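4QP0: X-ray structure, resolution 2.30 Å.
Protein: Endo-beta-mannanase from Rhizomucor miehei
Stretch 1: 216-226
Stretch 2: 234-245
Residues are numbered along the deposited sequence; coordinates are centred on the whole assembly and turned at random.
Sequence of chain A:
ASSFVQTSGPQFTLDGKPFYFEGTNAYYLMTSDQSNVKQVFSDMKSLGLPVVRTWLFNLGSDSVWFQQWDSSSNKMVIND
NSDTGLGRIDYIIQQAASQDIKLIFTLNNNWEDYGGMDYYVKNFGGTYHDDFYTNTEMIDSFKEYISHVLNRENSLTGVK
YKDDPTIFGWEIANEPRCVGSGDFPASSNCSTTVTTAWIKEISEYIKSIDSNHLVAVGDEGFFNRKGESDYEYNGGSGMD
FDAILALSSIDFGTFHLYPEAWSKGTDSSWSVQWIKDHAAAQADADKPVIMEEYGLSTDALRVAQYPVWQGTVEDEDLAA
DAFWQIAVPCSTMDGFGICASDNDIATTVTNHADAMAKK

Stretch 1 (216-226) AVGDEGFFNRK
Stretch 2 (234-245) NGGSGMDFDAIL

Stretch 1 is irregular chain, with no regular helix or strand, and lies against stretch 2, which passes from a type I turn, Gly235 to Gly238, into a helix at 241-245. The two run in opposite senses: Val217 lies nearest Ile244 (CA to CA 8.0 Å), whereas Asn224 CA lies 3.7 Å from Gly235 CA.

Val217 (chi1 t) points toward the helix, and its CG2 meets CG2 of Ile244 (m, t) at 3.5 Å, a close apolar contact suited to branched side chains. Gly218 (phi/psi 95/23) and Gly221 (95/24) adopt angles that call for glycine. Between them, Asp219 (p) accepts a weak hydrogen bond from Gly221 N to its OD2 (3.0 Å), and that oxygen lies at the ring edge of Phe241, 4.1 Å from CD1. Gly221 CA lies 3.7 Å from Phe241 CD1.

Phe222 (m; phi/psi -67/130) accepts at O a hydrogen bond from Phe241 N (3.0 Å), tying the loop to the first turn of the helix, where amide groups lack intrahelical acceptors. Ser237 OG sits at the edge of the Phe222 ring, 3.4 Å from Phe222 CD2. Phe223 (m) points away at CB, yet its ring returns to meet Phe241 (t), CE1 to CD2 3.6 Å, with centroids 5.4 Å apart and planes at 71°. Phe223 O accepts a weak bond from Gly235 N (2.8 Å).

Asn224 (t; -126/59) forms a single beta bridge with Asn234. Asn224 ND2 donates to Asp240 OD2 (3.1 Å, nearly linear), while Asp240 OD1 caps the helix by accepting from Ala243 N (3.0 Å); one carboxylate thus serves both. Gly235 (76/17) fits closely here: a CB would clash with Asn224 OD1. Finally, Arg225 (m) leaves the backbone sideways, but the end of its side chain comes nearer, and its positive guanidinium meets the negative carboxylate of Asp242 (m) in a salt bridge, Arg225 NH1 to Asp242 OD2 3.2 Å.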

ATOM      1  N   ALA A 216       0.566   3.808   7.921  1.00 31.78           N
ATOM      2  CA  ALA A 216      -0.804   3.831   7.412  1.00 31.48           C
ATOM      3  C   ALA A 216      -1.355   2.409   7.364  1.00 31.67           C
ATOM      4  O   ALA A 216      -0.669   1.468   7.762  1.00 34.53           O
ATOM      5  CB  ALA A 216      -0.857   4.479   6.043  1.00 30.15           C
ATOM      6  N   VAL A 217      -2.590   2.244   6.899  1.00 31.21           N
ATOM      7  CA  VAL A 217      -3.161   0.904   6.794  1.00 30.69           C
ATOM      8  C   VAL A 217      -2.864   0.290   5.439  1.00 30.29           C
ATOM      9  O   VAL A 217      -2.357  -0.829   5.372  1.00 30.40           O
ATOM     10  CB  VAL A 217      -4.677   0.885   7.081  1.00 30.81           C
ATOM     11  CG1 VAL A 217      -5.256  -0.509   6.867  1.00 30.80           C
ATOM     12  CG2 VAL A 217      -4.938   1.357   8.496  1.00 29.96           C
ATOM     13  N   GLY A 218      -3.172   1.031   4.371  1.00 30.84           N
ATOM     14  CA  GLY A 218      -3.073   0.528   3.001  1.00 28.77           C
ATOM     15  C   GLY A 218      -4.400  -0.006   2.493  1.00 30.28           C
ATOM     16  O   GLY A 218      -4.430  -0.831   1.577  1.00 30.66           O
ATOM     17  N   ASP A 219      -5.498   0.454   3.097  1.00 31.23           N
ATOM     18  CA  ASP A 219      -6.850   0.002   2.741  1.00 31.82           C
ATOM     19  C   ASP A 219      -7.384   0.713   1.512  1.00 31.56           C
ATOM     20  O   ASP A 219      -6.766   1.660   1.016  1.00 32.03           O
ATOM     21  CB  ASP A 219      -7.829   0.172   3.915  1.00 33.35           C
ATOM     22  CG  ASP A 219      -8.088   1.642   4.286  1.00 35.82           C
ATOM     23  OD1 ASP A 219      -7.123   2.385   4.605  1.00 36.84           O
ATOM     24  OD2 ASP A 219      -9.279   2.050   4.297  1.00 37.63           O
ATOM     25  N   GLU A 220      -8.541   0.257   1.035  1.00 30.75           N
ATOM     26  CA  GLU A 220      -9.189   0.838  -0.138  1.00 30.46           C
ATOM     27  C   GLU A 220      -9.872   2.170   0.174  1.00 30.23           C
ATOM     28  O   GLU A 220     -10.221   2.928  -0.747  1.00 29.10           O
ATOM     29  CB  GLU A 220     -10.189  -0.149  -0.744  1.00 29.80           C
ATOM     30  CG  GLU A 220      -9.527  -1.295  -1.485  1.00 30.61           C
ATOM     31  CD  GLU A 220     -10.328  -2.582  -1.424  1.00 32.91           C
ATOM     32  OE1 GLU A 220     -10.597  -3.088  -0.302  1.00 32.75           O
ATOM     33  OE2 GLU A 220     -10.678  -3.099  -2.508  1.00 33.77           O
ATOM     34  N   GLY A 221     -10.064   2.440   1.464  1.00 28.67           N
ATOM     35  CA  GLY A 221     -10.625   3.705   1.927  1.00 28.34           C
ATOM     36  C   GLY A 221     -12.114   3.660   2.158  1.00 28.24           C
ATOM     37  O   GLY A 221     -12.784   4.691   2.139  1.00 27.65           O
ATOM     38  N   PHE A 222     -12.631   2.460   2.397  1.00 30.44           N
ATOM     39  CA  PHE A 222     -14.061   2.260   2.618  1.00 30.90           C
ATOM     40  C   PHE A 222     -14.536   2.913   3.911  1.00 31.32           C
ATOM     41  O   PHE A 222     -13.917   2.735   4.960  1.00 32.27           O
ATOM     42  CB  PHE A 222     -14.429   0.766   2.564  1.00 30.22           C
ATOM     43  CG  PHE A 222     -14.152   0.110   1.224  1.00 30.97           C
ATOM     44  CD1 PHE A 222     -14.050   0.873   0.048  1.00 30.64           C
ATOM     45  CD2 PHE A 222     -14.001  -1.269   1.129  1.00 30.23           C
ATOM     46  CE1 PHE A 222     -13.789   0.269  -1.174  1.00 30.24           C
ATOM     47  CE2 PHE A 222     -13.754  -1.878  -0.097  1.00 30.10           C
ATOM     48  CZ  PHE A 222     -13.655  -1.109  -1.249  1.00 30.77           C
ATOM     49  N   PHE A 223     -15.624   3.687   3.808  1.00 31.49           N
ATOM     50  CA  PHE A 223     -16.223   4.397   4.947  1.00 30.76           C
ATOM     51  C   PHE A 223     -17.206   3.539   5.715  1.00 31.75           C
ATOM     52  O   PHE A 223     -17.660   2.508   5.226  1.00 34.37           O
ATOM     53  CB  PHE A 223     -16.975   5.637   4.473  1.00 29.18           C
ATOM     54  CG  PHE A 223     -16.095   6.705   3.916  1.00 28.73           C
ATOM     55  CD1 PHE A 223     -15.327   7.503   4.760  1.00 28.24           C
ATOM     56  CD2 PHE A 223     -16.046   6.931   2.545  1.00 27.72           C
ATOM     57  CE1 PHE A 223     -14.519   8.500   4.241  1.00 27.99           C
ATOM     58  CE2 PHE A 223     -15.239   7.924   2.025  1.00 27.53           C
ATOM     59  CZ  PHE A 223     -14.475   8.711   2.873  1.00 27.75           C
ATOM     60  N   ASN A 224     -17.547   3.989   6.916  1.00 31.98           N
ATOM     61  CA  ASN A 224     -18.615   3.384   7.696  1.00 31.95           C
ATOM     62  C   ASN A 224     -19.627   4.448   8.092  1.00 33.48           C
ATOM     63  O   ASN A 224     -19.877   4.690   9.276  1.00 33.86           O
ATOM     64  CB  ASN A 224     -18.050   2.643   8.912  1.00 31.23           C
ATOM     65  CG  ASN A 224     -19.130   2.104   9.830  1.00 29.94           C
ATOM     66  OD1 ASN A 224     -20.202   1.706   9.385  1.00 29.55           O
ATOM     67  ND2 ASN A 224     -18.853   2.107  11.122  1.00 28.84           N
ATOM     68  N   ARG A 225     -20.204   5.093   7.082  1.00 35.28           N
ATOM     69  CA  ARG A 225     -21.189   6.137   7.312  1.00 37.17           C
ATOM     70  C   ARG A 225     -22.621   5.587   7.227  1.00 38.76           C
ATOM     71  O   ARG A 225     -23.080   5.165   6.161  1.00 38.84           O
ATOM     72  CB  ARG A 225     -20.963   7.323   6.371  1.00 37.11           C
ATOM     73  CG  ARG A 225     -20.034   8.396   6.938  1.00 37.36           C
ATOM     74  CD  ARG A 225     -18.648   8.384   6.313  1.00 36.13           C
ATOM     75  NE  ARG A 225     -18.545   9.312   5.189  1.00 37.32           N
ATOM     76  CZ  ARG A 225     -17.693  10.335   5.107  1.00 35.85           C
ATOM     77  NH1 ARG A 225     -16.830  10.589   6.079  1.00 34.16           N
ATOM     78  NH2 ARG A 225     -17.699  11.106   4.025  1.00 37.31           N
ATOM     79  N   LYS A 226     -23.304   5.596   8.373  1.00 39.18           N
ATOM     80  CA  LYS A 226     -24.635   5.004   8.537  1.00 39.38           C
ATOM     81  C   LYS A 226     -25.609   5.428   7.448  1.00 40.02           C
ATOM     82  O   LYS A 226     -25.771   6.618   7.176  1.00 38.31           O
ATOM     83  CB  LYS A 226     -25.213   5.366   9.911  1.00 38.34           C
ATOM     84  N   ASN A 234     -20.914   2.607   3.333  1.00 31.03           N
ATOM     85  CA  ASN A 234     -21.813   2.253   4.435  1.00 32.88           C
ATOM     86  C   ASN A 234     -21.265   1.263   5.473  1.00 33.35           C
ATOM     87  O   ASN A 234     -22.002   0.799   6.343  1.00 33.25           O
ATOM     88  CB  ASN A 234     -23.176   1.785   3.893  1.00 34.52           C
ATOM     89  CG  ASN A 234     -23.126   0.408   3.248  1.00 35.51           C
ATOM     90  OD1 ASN A 234     -22.215  -0.393   3.492  1.00 37.09           O
ATOM     91  ND2 ASN A 234     -24.124   0.123   2.422  1.00 35.53           N
ATOM     92  N   GLY A 235     -19.984   0.940   5.372  1.00 33.69           N
ATOM     93  CA  GLY A 235     -19.351   0.036   6.317  1.00 35.79           C
ATOM     94  C   GLY A 235     -19.678  -1.429   6.111  1.00 37.33           C
ATOM     95  O   GLY A 235     -19.461  -2.242   7.006  1.00 38.57           O
ATOM     96  N   GLY A 236     -20.188  -1.767   4.931  1.00 37.58           N
ATOM     97  CA  GLY A 236     -20.500  -3.153   4.598  1.00 37.52           C
ATOM     98  C   GLY A 236     -19.281  -4.058   4.566  1.00 36.88           C
ATOM     99  O   GLY A 236     -19.372  -5.243   4.915  1.00 37.31           O
ATOM    100  N   SER A 237     -18.148  -3.496   4.144  1.00 35.19           N
ATOM    101  CA  SER A 237     -16.864  -4.212   4.086  1.00 34.37           C
ATOM    102  C   SER A 237     -16.301  -4.605   5.462  1.00 34.25           C
ATOM    103  O   SER A 237     -15.449  -5.497   5.568  1.00 34.27           O
ATOM    104  CB  SER A 237     -15.835  -3.356   3.350  1.00 32.37           C
ATOM    105  OG  SER A 237     -15.613  -2.145   4.050  1.00 32.38           O
ATOM    106  N   GLY A 238     -16.773  -3.926   6.503  1.00 34.42           N
ATOM    107  CA  GLY A 238     -16.240  -4.092   7.851  1.00 35.28           C
ATOM    108  C   GLY A 238     -15.105  -3.127   8.152  1.00 35.81           C
ATOM    109  O   GLY A 238     -14.387  -3.301   9.130  1.00 35.49           O
ATOM    110  N   MET A 239     -14.951  -2.106   7.307  1.00 36.89           N
ATOM    111  CA  MET A 239     -13.886  -1.107   7.449  1.00 37.70           C
ATOM    112  C   MET A 239     -14.465   0.272   7.721  1.00 37.74           C
ATOM    113  O   MET A 239     -15.594   0.565   7.342  1.00 40.90           O
ATOM    114  CB  MET A 239     -13.021  -1.051   6.188  1.00 37.45           C
ATOM    115  CG  MET A 239     -12.255  -2.325   5.901  1.00 38.30           C
ATOM    116  SD  MET A 239     -11.050  -2.745   7.173  1.00 40.43           S
ATOM    117  CE  MET A 239      -9.758  -1.552   6.827  1.00 38.23           C
ATOM    118  N   ASP A 240     -13.672   1.126   8.353  1.00 36.61           N
ATOM    119  CA  ASP A 240     -14.162   2.405   8.834  1.00 34.83           C
ATOM    120  C   ASP A 240     -13.062   3.428   8.663  1.00 33.02           C
ATOM    121  O   ASP A 240     -12.325   3.708   9.610  1.00 35.28           O
ATOM    122  CB  ASP A 240     -14.560   2.280  10.310  1.00 33.67           C
ATOM    123  CG  ASP A 240     -15.322   3.491  10.835  1.00 35.18           C
ATOM    124  OD1 ASP A 240     -15.176   4.615  10.295  1.00 35.43           O
ATOM    125  OD2 ASP A 240     -16.066   3.314  11.824  1.00 35.70           O
ATOM    126  N   PHE A 241     -12.953   3.980   7.458  1.00 30.75           N
ATOM    127  CA  PHE A 241     -11.924   4.975   7.145  1.00 29.99           C
ATOM    128  C   PHE A 241     -11.853   6.067   8.199  1.00 28.65           C
ATOM    129  O   PHE A 241     -10.764   6.434   8.623  1.00 29.42           O
ATOM    130  CB  PHE A 241     -12.169   5.595   5.768  1.00 29.77           C
ATOM    131  CG  PHE A 241     -11.092   6.552   5.319  1.00 29.51           C
ATOM    132  CD1 PHE A 241      -9.950   6.087   4.677  1.00 29.51           C
ATOM    133  CD2 PHE A 241     -11.239   7.926   5.499  1.00 30.33           C
ATOM    134  CE1 PHE A 241      -8.965   6.968   4.244  1.00 29.76           C
ATOM    135  CE2 PHE A 241     -10.257   8.820   5.056  1.00 30.30           C
ATOM    136  CZ  PHE A 241      -9.117   8.338   4.430  1.00 29.20           C
ATOM    137  N   ASP A 242     -13.007   6.578   8.616  1.00 28.62           N
ATOM    138  CA  ASP A 242     -13.071   7.616   9.654  1.00 29.54           C
ATOM    139  C   ASP A 242     -12.405   7.189  10.966  1.00 29.70           C
ATOM    140  O   ASP A 242     -11.587   7.930  11.525  1.00 29.46           O
ATOM    141  CB  ASP A 242     -14.521   8.050   9.910  1.00 30.02           C
ATOM    142  CG  ASP A 242     -15.138   8.778   8.715  1.00 31.48           C
ATOM    143  OD1 ASP A 242     -14.427   9.563   8.042  1.00 30.21           O
ATOM    144  OD2 ASP A 242     -16.343   8.557   8.453  1.00 32.55           O
ATOM    145  N   ALA A 243     -12.741   5.994  11.447  1.00 29.34           N
ATOM    146  CA  ALA A 243     -12.185   5.520  12.710  1.00 30.11           C
ATOM    147  C   ALA A 243     -10.686   5.236  12.594  1.00 30.48           C
ATOM    148  O   ALA A 243      -9.955   5.343  13.586  1.00 31.96           O
ATOM    149  CB  ALA A 243     -12.940   4.294  13.223  1.00 29.43           C
ATOM    150  N   ILE A 244     -10.233   4.881  11.391  1.00 29.38           N
ATOM    151  CA  ILE A 244      -8.814   4.607  11.150  1.00 28.54           C
ATOM    152  C   ILE A 244      -8.012   5.903  11.188  1.00 28.81           C
ATOM    153  O   ILE A 244      -7.057   6.028  11.957  1.00 29.29           O
ATOM    154  CB  ILE A 244      -8.591   3.857   9.816  1.00 29.18           C
ATOM    155  CG1 ILE A 244      -9.070   2.405   9.927  1.00 29.78           C
ATOM    156  CG2 ILE A 244      -7.126   3.894   9.403  1.00 28.82           C
ATOM    157  CD1 ILE A 244      -9.374   1.754   8.591  1.00 29.56           C
ATOM    158  N   LEU A 245      -8.416   6.873  10.370  1.00 28.41           N
ATOM    159  CA  LEU A 245      -7.761   8.176  10.327  1.00 28.42           C
ATOM    160  C   LEU A 245      -7.807   8.921  11.680  1.00 29.09           C
ATOM    161  O   LEU A 245      -7.005   9.811  11.932  1.00 29.61           O
ATOM    162  CB  LEU A 245      -8.386   9.023   9.216  1.00 28.37           C
ATOM    163  CG  LEU A 245      -7.543  10.159   8.643  1.00 29.05           C
ATOM    164  CD1 LEU A 245      -6.281   9.604   8.005  1.00 27.95           C
ATOM    165  CD2 LEU A 245      -8.342  10.981   7.634  1.00 29.32           C
TER